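Local coordinates for ErfK/YbiS/YcfS/YnhG family protein (Xylanimonas cellulosilytica, PDB 4LPQ), which probably acts as a peptidoglycan L,D-transpeptidase in cell-wall biogenesis, this fragment holding a putative peptidoglycan-binding domain and the YkuD-type catalytic domain, at residues Trp50-Lys54 against Ile108-Ser112; Phe135-Arg141 against Arg156-Gly162; Arg127-Pro131 against Ser178-Val182. Where two conformers were deposited one is given. Residues are numbered along the deposited sequence.

Contact 1. Residues Trp50-Lys54 against Ile108-Ser112; sequences WAFQK and IINAS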
ATOM      1  N   TRP A  50      -2.971  -7.976  -3.122  1.00 11.16           N
ATOM      2  CA  TRP A  50      -3.972  -7.174  -2.420  1.00 11.46           C
ATOM      3  C   TRP A  50      -4.044  -5.787  -3.010  1.00 10.96           C
ATOM      4  O   TRP A  50      -5.108  -5.252  -3.230  1.00 12.02           O
ATOM      5  CB  TRP A  50      -3.666  -7.124  -0.964  1.00 10.99           C
ATOM      6  CG  TRP A  50      -4.004  -8.383  -0.181  1.00 11.59           C
ATOM      7  CD1 TRP A  50      -4.826  -9.402  -0.542  1.00 11.32           C
ATOM      8  CD2 TRP A  50      -3.542  -8.719   1.127  1.00 10.36           C
ATOM      9  NE1 TRP A  50      -4.943 -10.333   0.466  1.00 11.57           N
ATOM     10  CE2 TRP A  50      -4.162  -9.961   1.523  1.00 11.59           C
ATOM     11  CE3 TRP A  50      -2.704  -8.101   2.020  1.00 11.47           C
ATOM     12  CZ2 TRP A  50      -3.897 -10.566   2.729  1.00 12.39           C
ATOM     13  CZ3 TRP A  50      -2.446  -8.679   3.237  1.00 13.24           C
ATOM     14  CH2 TRP A  50      -3.042  -9.890   3.587  1.00 13.03           C
ATOM     15  N   ALA A  51      -2.873  -5.166  -3.312  1.00 11.77           N
ATOM     16  CA  ALA A  51      -2.896  -3.841  -3.946  1.00 11.21           C
ATOM     17  C   ALA A  51      -3.623  -3.875  -5.251  1.00 11.71           C
ATOM     18  O   ALA A  51      -4.355  -2.967  -5.605  1.00 11.44           O
ATOM     19  CB  ALA A  51      -1.512  -3.366  -4.139  1.00 12.37           C
ATOM     20  N   PHE A  52      -3.397  -4.936  -6.033  1.00 11.00           N
ATOM     21  CA  PHE A  52      -4.041  -5.066  -7.320  1.00 10.58           C
ATOM     22  C   PHE A  52      -5.537  -5.207  -7.224  1.00 10.57           C
ATOM     23  O   PHE A  52      -6.314  -4.553  -7.894  1.00 11.43           O
ATOM     24  CB  PHE A  52      -3.445  -6.237  -8.088  1.00 10.74           C
ATOM     25  CG  PHE A  52      -4.033  -6.326  -9.480  1.00 10.80           C
ATOM     26  CD1 PHE A  52      -3.599  -5.485 -10.471  1.00 12.08           C
ATOM     27  CD2 PHE A  52      -5.082  -7.147  -9.753  1.00 13.36           C
ATOM     28  CE1 PHE A  52      -4.237  -5.414 -11.670  1.00 12.38           C
ATOM     29  CE2 PHE A  52      -5.714  -7.120 -11.006  1.00 12.36           C
ATOM     30  CZ  PHE A  52      -5.311  -6.213 -11.977  1.00 12.71           C
ATOM     31  N   GLN A  53      -5.968  -6.141  -6.369  1.00 10.47           N
ATOM     32  CA  GLN A  53      -7.409  -6.362  -6.155  1.00 11.27           C
ATOM     33  C   GLN A  53      -8.056  -5.093  -5.642  1.00 10.79           C
ATOM     34  O   GLN A  53      -9.148  -4.738  -6.094  1.00 12.21           O
ATOM     35  CB  GLN A  53      -7.709  -7.567  -5.263  1.00 11.11           C
ATOM     36  CG  GLN A  53      -7.285  -8.888  -5.857  1.00 11.73           C
ATOM     37  CD  GLN A  53      -7.502 -10.041  -4.983  1.00 12.20           C
ATOM     38  OE1 GLN A  53      -7.246 -10.022  -3.787  1.00 12.98           O
ATOM     39  NE2 GLN A  53      -7.974 -11.112  -5.626  1.00 13.34           N
ATOM     40  N   LYS A  54      -7.440  -4.438  -4.659  1.00 10.95           N
ATOM     41  CA  LYS A  54      -7.947  -3.134  -4.226  1.00 11.67           C
ATOM     42  C   LYS A  54      -8.090  -2.110  -5.349  1.00 11.36           C
ATOM     43  O   LYS A  54      -9.115  -1.479  -5.500  1.00 12.99           O
ATOM     44  CB  LYS A  54      -7.004  -2.568  -3.156  1.00 11.21           C
ATOM     45  CG  LYS A  54      -7.083  -3.286  -1.802  1.00 11.12           C
ATOM     46  CD  LYS A  54      -6.002  -2.838  -0.858  1.00 11.30           C
ATOM     47  CE  LYS A  54      -6.246  -3.192   0.566  1.00 11.72           C
ATOM     48  NZ  LYS A  54      -5.212  -2.517   1.444  1.00 11.95           N
ATOM     49  N   ILE A 108       2.051   1.333  -7.307  1.00 13.06           N
ATOM     50  CA  ILE A 108       0.879   1.136  -6.479  1.00 12.18           C
ATOM     51  C   ILE A 108       1.317   0.262  -5.300  1.00 11.51           C
ATOM     52  O   ILE A 108       1.855  -0.832  -5.552  1.00 12.54           O
ATOM     53  CB  ILE A 108      -0.286   0.447  -7.231  1.00 12.47           C
ATOM     54  CG1 ILE A 108      -0.644   1.133  -8.534  1.00 13.37           C
ATOM     55  CG2 ILE A 108      -1.497   0.368  -6.275  1.00 12.50           C
ATOM     56  CD1 ILE A 108       0.078   0.639  -9.736  1.00 14.70           C
ATOM     57  N   ILE A 109       1.012   0.704  -4.070  1.00 11.01           N
ATOM     58  CA  ILE A 109       1.493   0.052  -2.868  1.00 11.92           C
ATOM     59  C   ILE A 109       0.289  -0.282  -1.986  1.00 10.82           C
ATOM     60  O   ILE A 109      -0.554   0.624  -1.745  1.00 11.58           O
ATOM     61  CB  ILE A 109       2.534   0.967  -2.176  1.00 11.26           C
ATOM     62  CG1 ILE A 109       3.813   1.004  -2.979  1.00 13.41           C
ATOM     63  CG2 ILE A 109       2.831   0.511  -0.767  1.00 13.61           C
ATOM     64  CD1 ILE A 109       4.708   2.182  -2.683  1.00 14.36           C
ATOM     65  N   ASN A 110       0.231  -1.538  -1.484  1.00 11.40           N
ATOM     66  CA  ASN A 110      -0.831  -1.851  -0.542  1.00 10.34           C
ATOM     67  C   ASN A 110      -0.664  -1.026   0.735  1.00  9.76           C
ATOM     68  O   ASN A 110       0.405  -0.891   1.295  1.00 11.29           O
ATOM     69  CB  ASN A 110      -0.734  -3.333  -0.210  1.00 11.09           C
ATOM     70  CG  ASN A 110      -1.864  -3.814   0.678  1.00 12.18           C
ATOM     71  OD1 ASN A 110      -3.019  -3.618   0.332  1.00 12.35           O
ATOM     72  ND2 ASN A 110      -1.509  -4.408   1.815  1.00 12.27           N
ATOM     73  N   ALA A 111      -1.806  -0.462   1.220  1.00 11.19           N
ATOM     74  CA  ALA A 111      -1.827   0.417   2.384  1.00 11.57           C
ATOM     75  C   ALA A 111      -2.954   0.037   3.338  1.00 11.67           C
ATOM     76  O   ALA A 111      -3.924  -0.628   2.952  1.00 11.90           O
ATOM     77  CB  ALA A 111      -1.924   1.906   1.946  1.00 12.25           C
ATOM     78  N   SER A 112      -2.870   0.510   4.603  1.00 10.76           N
ATOM     79  CA  SER A 112      -3.943   0.401   5.515  1.00 10.68           C
ATOM     80  C   SER A 112      -3.936   1.592   6.392  1.00 11.79           C
ATOM     81  O   SER A 112      -2.943   1.953   7.008  1.00 13.88           O
ATOM     82  CB  SER A 112      -3.808  -0.903   6.332  1.00 12.65           C
ATOM     83  OG  SER A 112      -4.891  -1.089   7.228  1.00 13.07           O
TER
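Helix segment 50-54 lies across strand segment 108-110, the two axes 7.4 Å apart at their closest and their N-to-C directions 109° apart, so the helix crosses the strand rather than running along it. This is a helix-on-sheet interdomain contact: helix 43-56 of the putative peptidoglycan-binding domain meets a strand of the L,D-transpeptidase catalytic domain. The approach is tightest at Ala51, whose CA is 4.5 Å from CA of Asn110. A methyl group is all that separates the backbones here: Ala51 CB is 3.7 Å from Asn110 N and 4.3 Å from Ile108 CG2. One residue along the strand, Ile109 points away from the helix, to pack on Ala188 and Leu192 of helix 186-196. The small apolar patch is flanked by a polar one. Lys54, one helical turn after Trp50 (Lys54 N to Trp50 O, 2.9 Å), stretches its nearly straight side chain toward Asn110, where the ammonium group also bonds Gln95 O. Asn110 ND2 sits at the edge of the Trp50 indole, near its plane, and gives a hydrogen bond to Ile172 O, so the amide ties the domain junction to the loop after strand 164-168. Its other end takes the lysine: Lys54 NZ donates to Asn110 OD1 at 2.7 Å.

Contact 2. Residues Phe135-Arg141 against Arg156-Gly162; sequences FAVYMQR and RPKYFRG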
ATOM      1  N   PHE A 135      -1.699  17.736   1.871  1.00 12.64           N
ATOM      2  CA  PHE A 135      -0.705  17.933   2.901  1.00 12.21           C
ATOM      3  C   PHE A 135       0.696  17.806   2.316  1.00 12.84           C
ATOM      4  O   PHE A 135       0.853  17.716   1.069  1.00 13.05           O
ATOM      5  CB  PHE A 135      -0.904  16.902   4.025  1.00 13.14           C
ATOM      6  CG  PHE A 135      -2.244  16.942   4.600  1.00 14.36           C
ATOM      7  CD1 PHE A 135      -2.666  17.938   5.445  1.00 17.92           C
ATOM      8  CD2 PHE A 135      -3.204  15.924   4.343  1.00 15.61           C
ATOM      9  CE1 PHE A 135      -3.978  17.985   5.935  1.00 19.02           C
ATOM     10  CE2 PHE A 135      -4.462  15.972   4.889  1.00 16.39           C
ATOM     11  CZ  PHE A 135      -4.861  17.002   5.688  1.00 16.09           C
ATOM     12  N   ALA A 136       1.739  17.832   3.119  1.00 13.08           N
ATOM     13  CA  ALA A 136       3.102  17.693   2.651  1.00 13.25           C
ATOM     14  C   ALA A 136       3.931  17.050   3.756  1.00 12.13           C
ATOM     15  O   ALA A 136       3.710  17.275   4.921  1.00 13.78           O
ATOM     16  CB  ALA A 136       3.692  19.078   2.297  1.00 16.46           C
ATOM     17  N   VAL A 137       4.910  16.250   3.323  1.00 11.98           N
ATOM     18  CA  VAL A 137       5.883  15.727   4.249  1.00 12.16           C
ATOM     19  C   VAL A 137       6.620  16.886   4.912  1.00 12.09           C
ATOM     20  O   VAL A 137       7.193  17.729   4.179  1.00 14.46           O
ATOM     21  CB  VAL A 137       6.884  14.780   3.556  1.00 12.76           C
ATOM     22  CG1 VAL A 137       7.942  14.310   4.508  1.00 13.10           C
ATOM     23  CG2 VAL A 137       6.158  13.611   2.879  1.00 13.34           C
ATOM     24  N   TYR A 138       6.618  16.927   6.230  1.00 12.77           N
ATOM     25  CA  TYR A 138       7.246  18.050   6.943  1.00 13.31           C
ATOM     26  C   TYR A 138       8.380  17.617   7.860  1.00 13.52           C
ATOM     27  O   TYR A 138       9.205  18.427   8.302  1.00 14.78           O
ATOM     28  CB  TYR A 138       6.242  18.906   7.727  1.00 14.63           C
ATOM     29  CG  TYR A 138       5.714  18.245   8.990  1.00 12.83           C
ATOM     30  CD1 TYR A 138       4.601  17.402   8.959  1.00 12.77           C
ATOM     31  CD2 TYR A 138       6.321  18.473  10.191  1.00 13.44           C
ATOM     32  CE1 TYR A 138       4.167  16.812  10.148  1.00 13.00           C
ATOM     33  CE2 TYR A 138       5.896  17.937  11.345  1.00 14.68           C
ATOM     34  CZ  TYR A 138       4.831  17.072  11.335  1.00 14.23           C
ATOM     35  OH  TYR A 138       4.465  16.513  12.484  1.00 15.23           O
HETATM   36  N   MSE A 139       8.378  16.333   8.181  1.00 12.48           N
HETATM   37  CA  MSE A 139       9.455  15.665   8.989  0.50 12.54           C
HETATM   38  C   MSE A 139       9.565  14.207   8.744  1.00 11.78           C
HETATM   39  O   MSE A 139       8.584  13.652   8.212  1.00 12.89           O
HETATM   40  CB  MSE A 139       9.172  16.013  10.456  0.50 17.55           C
HETATM   41  CG  MSE A 139      10.139  15.300  11.490  0.50 17.70           C
HETATM   42 SE   MSE A 139       9.797  15.681  13.344  0.30 15.80          SE
HETATM   43  CE  MSE A 139       8.116  16.212  12.871  0.50 10.97           C
ATOM     44  N   GLN A 140      10.660  13.592   9.067  1.00 13.97           N
ATOM     45  CA  GLN A 140      10.816  12.194   8.883  1.00 13.67           C
ATOM     46  C   GLN A 140      11.751  11.710   9.976  1.00 13.70           C
ATOM     47  O   GLN A 140      12.532  12.497  10.486  1.00 15.29           O
ATOM     48  CB  GLN A 140      11.225  11.870   7.485  1.00 15.27           C
ATOM     49  CG  GLN A 140      12.583  12.423   7.140  1.00 16.97           C
ATOM     50  CD  GLN A 140      12.828  12.364   5.643  1.00 17.79           C
ATOM     51  OE1 GLN A 140      11.914  12.269   4.880  1.00 29.85           O
ATOM     52  NE2 GLN A 140      14.009  12.385   5.246  1.00 19.57           N
ATOM     53  N   ARG A 141      11.620  10.442  10.338  1.00 13.92           N
ATOM     54  CA  ARG A 141      12.518   9.865  11.309  1.00 14.75           C
ATOM     55  C   ARG A 141      13.008   8.570  10.738  1.00 14.08           C
ATOM     56  O   ARG A 141      12.208   7.612  10.540  1.00 16.98           O
ATOM     57  CB  ARG A 141      11.788   9.750  12.686  1.00 15.74           C
ATOM     58  CG  ARG A 141      11.436  11.043  13.363  1.00 16.69           C
ATOM     59  CD  ARG A 141      10.646  10.943  14.660  1.00 20.17           C
ATOM     60  NE  ARG A 141      10.478  12.265  15.275  1.00 22.24           N
ATOM     61  CZ  ARG A 141       9.559  12.587  16.171  1.00 23.02           C
ATOM     62  NH1 ARG A 141       8.643  11.678  16.516  1.00 27.00           N
ATOM     63  NH2 ARG A 141       9.579  13.831  16.722  1.00 26.65           N
ATOM     64  N   ARG A 156      10.553   4.015   9.629  1.00 12.31           N
ATOM     65  CA  ARG A 156      10.877   5.112   8.742  1.00 12.26           C
ATOM     66  C   ARG A 156       9.666   5.986   8.432  1.00 10.81           C
ATOM     67  O   ARG A 156       9.400   6.246   7.245  1.00 12.31           O
ATOM     68  CB  ARG A 156      11.617   4.577   7.533  1.00 12.39           C
ATOM     69  CG  ARG A 156      12.835   3.700   7.818  1.00 14.60           C
ATOM     70  CD  ARG A 156      13.570   3.302   6.562  1.00 13.90           C
ATOM     71  NE  ARG A 156      14.356   4.352   5.988  1.00 14.25           N
ATOM     72  CZ  ARG A 156      14.967   4.240   4.850  1.00 15.63           C
ATOM     73  NH1 ARG A 156      14.757   3.220   4.058  1.00 16.03           N
ATOM     74  NH2 ARG A 156      15.838   5.199   4.478  1.00 17.26           N
ATOM     75  N   PRO A 157       9.008   6.519   9.466  1.00 12.65           N
ATOM     76  CA  PRO A 157       7.869   7.421   9.183  1.00 12.06           C
ATOM     77  C   PRO A 157       8.261   8.718   8.460  1.00 12.92           C
ATOM     78  O   PRO A 157       9.253   9.341   8.783  1.00 13.66           O
ATOM     79  CB  PRO A 157       7.326   7.662  10.573  1.00 12.88           C
ATOM     80  CG  PRO A 157       8.520   7.540  11.499  1.00 13.55           C
ATOM     81  CD  PRO A 157       9.289   6.392  10.915  1.00 13.53           C
ATOM     82  N   LYS A 158       7.343   9.068   7.577  1.00 11.73           N
ATOM     83  CA  LYS A 158       7.320  10.340   6.909  1.00 12.60           C
ATOM     84  C   LYS A 158       6.020  11.069   7.323  1.00 12.18           C
ATOM     85  O   LYS A 158       4.904  10.570   7.018  1.00 13.22           O
ATOM     86  CB  LYS A 158       7.382  10.224   5.428  1.00 12.99           C
ATOM     87  CG  LYS A 158       8.696   9.673   4.958  1.00 16.17           C
ATOM     88  CD  LYS A 158       9.141  10.147   3.744  1.00 34.45           C
ATOM     89  CE  LYS A 158      10.438   9.579   3.289  1.00 30.08           C
ATOM     90  NZ  LYS A 158      11.467  10.588   2.886  1.00 23.21           N
ATOM     91  N   TYR A 159       6.135  12.092   8.129  1.00 11.74           N
ATOM     92  CA  TYR A 159       5.018  12.731   8.749  1.00 10.84           C
ATOM     93  C   TYR A 159       4.438  13.812   7.832  1.00 11.28           C
ATOM     94  O   TYR A 159       5.185  14.599   7.264  1.00 12.65           O
ATOM     95  CB  TYR A 159       5.415  13.401  10.069  1.00 12.47           C
ATOM     96  CG  TYR A 159       5.935  12.480  11.081  1.00 13.28           C
ATOM     97  CD1 TYR A 159       7.229  12.015  11.052  1.00 14.93           C
ATOM     98  CD2 TYR A 159       5.127  12.057  12.110  1.00 14.12           C
ATOM     99  CE1 TYR A 159       7.717  11.128  11.983  1.00 15.23           C
ATOM    100  CE2 TYR A 159       5.613  11.184  13.087  1.00 14.79           C
ATOM    101  CZ  TYR A 159       6.927  10.745  13.037  1.00 15.56           C
ATOM    102  OH  TYR A 159       7.444   9.858  13.995  1.00 17.75           O
ATOM    103  N   PHE A 160       3.106  13.844   7.683  1.00 12.93           N
ATOM    104  CA  PHE A 160       2.439  14.818   6.840  1.00 12.45           C
ATOM    105  C   PHE A 160       1.427  15.685   7.533  1.00 12.54           C
ATOM    106  O   PHE A 160       1.025  16.725   6.950  1.00 13.74           O
ATOM    107  CB  PHE A 160       1.812  14.191   5.574  1.00 13.84           C
ATOM    108  CG  PHE A 160       0.742  13.141   5.909  1.00 13.41           C
ATOM    109  CD1 PHE A 160      -0.579  13.500   6.087  1.00 14.13           C
ATOM    110  CD2 PHE A 160       1.047  11.793   6.027  1.00 14.19           C
ATOM    111  CE1 PHE A 160      -1.557  12.585   6.371  1.00 13.48           C
ATOM    112  CE2 PHE A 160       0.076  10.888   6.337  1.00 13.75           C
ATOM    113  CZ  PHE A 160      -1.202  11.287   6.531  1.00 13.68           C
ATOM    114  N   ARG A 161       0.955  15.389   8.749  1.00 11.55           N
ATOM    115  CA  ARG A 161       0.070  16.291   9.495  1.00 12.66           C
ATOM    116  C   ARG A 161       0.142  15.909  10.945  1.00 12.95           C
ATOM    117  O   ARG A 161      -0.389  14.857  11.309  1.00 14.21           O
ATOM    118  CB  ARG A 161      -1.392  16.221   8.973  1.00 14.26           C
ATOM    119  CG  ARG A 161      -2.291  17.247   9.606  1.00 15.64           C
ATOM    120  CD  ARG A 161      -3.726  16.837   9.369  1.00 21.35           C
ATOM    121  NE  ARG A 161      -4.691  17.793   9.672  1.00 22.34           N
ATOM    122  CZ  ARG A 161      -5.603  17.704  10.610  1.00 30.68           C
ATOM    123  NH1 ARG A 161      -5.477  16.826  11.547  1.00 28.07           N
ATOM    124  NH2 ARG A 161      -6.555  18.630  10.697  1.00 24.10           N
ATOM    125  N   GLY A 162       0.824  16.672  11.760  1.00 14.54           N
ATOM    126  CA  GLY A 162       0.975  16.307  13.158  1.00 15.88           C
ATOM    127  C   GLY A 162       1.555  14.892  13.216  1.00 13.90           C
ATOM    128  O   GLY A 162       2.610  14.609  12.622  1.00 14.80           O
TER
HETATM  129  O   HOH W   1       1.348  19.062   5.780  1.00 23.90           O
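Two short side-chain hydrogen bonds stand out: Lys158 NZ to Gln140 OE1 at 2.6 Å, and Tyr138 OH to the carbonyl Gly162 O at 2.7 Å. Alongside them runs the backbone ladder, Arg141 N to Pro157 O (3.0 Å), Tyr159 N to Met139 O (2.9 Å) and Tyr138 N to Tyr159 O (2.9 Å). These join strands 133-140 and 154-159 as antiparallel neighbours in the sheet of the YkuD-type catalytic domain, with Met139-Tyr159 a hydrogen-bonded pair and Gln140-Lys158 a non-hydrogen-bonded one. Past Tyr159 the chain turns a corner; Phe160 and Arg161 form a classic beta bulge opposite Tyr164, and water 1 bridges Ala136 N (3.0 Å) and Phe160 O (2.6 Å). Selenomethionine Met139 makes a Met-aromatic contact, its SE 5.5 Å from the Tyr159 ring centroid. At the other end, Phe135 CD2 is 4.0 Å from Phe160 CD1, while Arg161 CB lies over a face of the Phe135 ring. Pro157 packs against His167, the predicted proton donor/acceptor.

Contact 3. Residues Arg127-Pro131 against Ser178-Val182; sequences RATTP and SHGCV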
ATOM      1  N   ARG A 127     -10.704   9.345  17.915  1.00 28.56           N
ATOM      2  CA  ARG A 127     -11.221   8.535  16.857  1.00 27.30           C
ATOM      3  C   ARG A 127     -10.169   8.334  15.734  1.00 22.97           C
ATOM      4  O   ARG A 127      -9.490   9.257  15.371  1.00 23.96           O
ATOM      5  CB  ARG A 127     -12.458   9.165  16.201  1.00 34.58           C
ATOM      6  CG  ARG A 127     -13.183   8.196  15.277  1.00 33.98           C
ATOM      7  CD  ARG A 127     -14.500   8.751  14.805  1.00 51.22           C
ATOM      8  NE  ARG A 127     -15.444   8.731  15.914  1.00 68.09           N
ATOM      9  CZ  ARG A 127     -16.069   7.643  16.383  1.00 57.17           C
ATOM     10  NH1 ARG A 127     -15.880   6.422  15.836  1.00 42.26           N
ATOM     11  NH2 ARG A 127     -16.899   7.770  17.387  1.00 77.87           N
ATOM     12  N   ALA A 128     -10.041   7.084  15.319  1.00 21.03           N
ATOM     13  CA  ALA A 128      -9.017   6.665  14.401  1.00 17.89           C
ATOM     14  C   ALA A 128      -9.349   6.976  12.929  1.00 19.64           C
ATOM     15  O   ALA A 128      -9.376   6.137  12.050  1.00 21.86           O
ATOM     16  CB  ALA A 128      -8.763   5.207  14.561  1.00 19.99           C
ATOM     17  N   THR A 129      -9.525   8.213  12.664  1.00 19.39           N
ATOM     18  CA  THR A 129      -9.785   8.761  11.354  0.50 18.00           C
ATOM     19  C   THR A 129      -8.458   9.174  10.706  1.00 20.46           C
ATOM     20  O   THR A 129      -7.666   9.832  11.356  1.00 31.33           O
ATOM     21  CB  THR A 129     -10.728  10.022  11.488  0.50 18.70           C
ATOM     22  OG1 THR A 129     -11.931   9.667  12.184  0.50 29.40           O
ATOM     23  CG2 THR A 129     -11.050  10.655  10.108  0.50 20.37           C
ATOM     24  N   THR A 130      -8.287   8.900   9.439  1.00 16.43           N
ATOM     25  CA  THR A 130      -7.196   9.455   8.653  1.00 15.05           C
ATOM     26  C   THR A 130      -7.698  10.644   7.935  1.00 16.33           C
ATOM     27  O   THR A 130      -8.756  10.552   7.269  1.00 18.41           O
ATOM     28  CB  THR A 130      -6.709   8.388   7.651  1.00 14.69           C
ATOM     29  OG1 THR A 130      -6.206   7.241   8.397  1.00 15.40           O
ATOM     30  CG2 THR A 130      -5.626   8.910   6.749  1.00 15.72           C
ATOM     31  N   PRO A 131      -7.003  11.761   8.030  1.00 16.81           N
ATOM     32  CA  PRO A 131      -7.580  12.925   7.421  1.00 19.56           C
ATOM     33  C   PRO A 131      -7.482  12.932   5.903  1.00 17.87           C
ATOM     34  O   PRO A 131      -6.519  12.472   5.344  1.00 20.31           O
ATOM     35  CB  PRO A 131      -6.731  14.093   7.964  1.00 24.96           C
ATOM     36  CG  PRO A 131      -5.469  13.467   8.374  1.00 30.43           C
ATOM     37  CD  PRO A 131      -5.787  12.057   8.770  1.00 18.68           C
ATOM     38  N   SER A 178      -5.520   0.847  11.248  1.00 15.55           N
ATOM     39  CA  SER A 178      -4.689   1.698  12.098  1.00 16.14           C
ATOM     40  C   SER A 178      -5.447   2.612  13.026  1.00 15.95           C
ATOM     41  O   SER A 178      -6.657   2.714  12.972  1.00 16.61           O
ATOM     42  CB  SER A 178      -3.686   2.466  11.235  1.00 15.87           C
ATOM     43  OG  SER A 178      -4.293   3.589  10.699  1.00 14.87           O
ATOM     44  N   HIS A 179      -4.683   3.390  13.806  1.00 16.83           N
ATOM     45  CA  HIS A 179      -5.268   4.521  14.580  1.00 16.63           C
ATOM     46  C   HIS A 179      -5.288   5.819  13.818  1.00 16.49           C
ATOM     47  O   HIS A 179      -5.641   6.859  14.356  1.00 21.90           O
ATOM     48  CB  HIS A 179      -4.534   4.753  15.881  1.00 18.39           C
ATOM     49  CG  HIS A 179      -4.833   3.755  16.901  1.00 21.39           C
ATOM     50  ND1 HIS A 179      -4.228   3.790  18.125  1.00 27.18           N
ATOM     51  CD2 HIS A 179      -5.771   2.799  16.985  1.00 26.36           C
ATOM     52  CE1 HIS A 179      -4.728   2.848  18.910  1.00 32.86           C
ATOM     53  NE2 HIS A 179      -5.715   2.273  18.264  1.00 28.48           N
ATOM     54  N   GLY A 180      -4.928   5.758  12.523  1.00 16.00           N
ATOM     55  CA  GLY A 180      -4.960   6.908  11.712  1.00 15.53           C
ATOM     56  C   GLY A 180      -3.778   7.055  10.777  1.00 15.39           C
ATOM     57  O   GLY A 180      -3.896   7.729   9.712  1.00 15.21           O
ATOM     58  N   CYS A 181      -2.570   6.559  11.147  1.00 14.15           N
ATOM     59  CA  CYS A 181      -1.480   6.650  10.199  1.00 13.21           C
ATOM     60  C   CYS A 181      -1.728   5.690   9.016  1.00 14.15           C
ATOM     61  O   CYS A 181      -2.610   4.820   9.058  1.00 14.92           O
ATOM     62  CB  CYS A 181      -0.230   6.287  10.879  1.00 14.70           C
ATOM     63  SG  CYS A 181       0.324   7.584  12.051  1.00 16.41           S
ATOM     64  N   VAL A 182      -0.934   5.893   7.964  1.00 12.82           N
ATOM     65  CA  VAL A 182      -1.035   5.051   6.786  1.00 13.21           C
ATOM     66  C   VAL A 182       0.096   4.092   6.739  1.00 11.90           C
ATOM     67  O   VAL A 182       1.256   4.502   6.564  1.00 12.49           O
ATOM     68  CB  VAL A 182      -1.092   5.923   5.518  1.00 13.51           C
ATOM     69  CG1 VAL A 182      -1.181   5.069   4.287  1.00 13.62           C
ATOM     70  CG2 VAL A 182      -2.282   6.924   5.616  1.00 15.10           C
TER
HETATM   71  O   HOH W   2      -6.616   9.431  14.536  1.00 41.89           O
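The Ser178-Val182 loop carries the SHGC signature of L,D-transpeptidases, with Cys181 the predicted nucleophile and His167, the predicted proton donor/acceptor, about 4 Å from it between side chains. Residues 127-131, the link between strands 124-127 and 133-140, lie against the backbone of this loop, while the Cys181 CB points away from them. The loop is shaped from within by an ST turn: Gly180 N donates to Ser178 OG (2.9 Å), which in turn donates to Cys181 O (2.7 Å). Gly180, at phi 139° and psi -31°, adopts angles at which a CB would jam against His179 O; it would also come within 3.3 Å of Thr129 O. Ala128, the centre of an inverse gamma turn closed by Thr129 N to Arg127 O (2.9 Å), sets its CB 3.6 Å from Ser178 O. Water 2 lies 3.0 Å from Arg127 O and 2.8 Å from His179 O. Beyond the glycine, Thr130 CG2 packs 4.1 Å from Val182 CG2, and Thr130 OG1 donates a hydrogen bond to Gly180 O at 2.7 Å.

Contact 1 closes along the chain before the other two begin, and it joins the putative peptidoglycan-binding domain to the catalytic domain. Contacts 2 and 3 lie wholly within the catalytic domain: the chain between segments 127-131 and 178-182 contains both strands of contact 2. Contacts 1 and 2 reach the same mixed sheet, yet their centres are 21 Å apart and they do not touch. Contact 3 touches both, Ala111 CB meeting Val182 CG1 at 4.0 Å and Arg161 CD meeting Pro131 CG at 3.9 Å, with centres 17 Å from contact 1 and 14 Å from contact 2. Thus the segment carrying the predicted nucleophile packs on the domain junction, and its partner 127-131 packs on the bulged strand region.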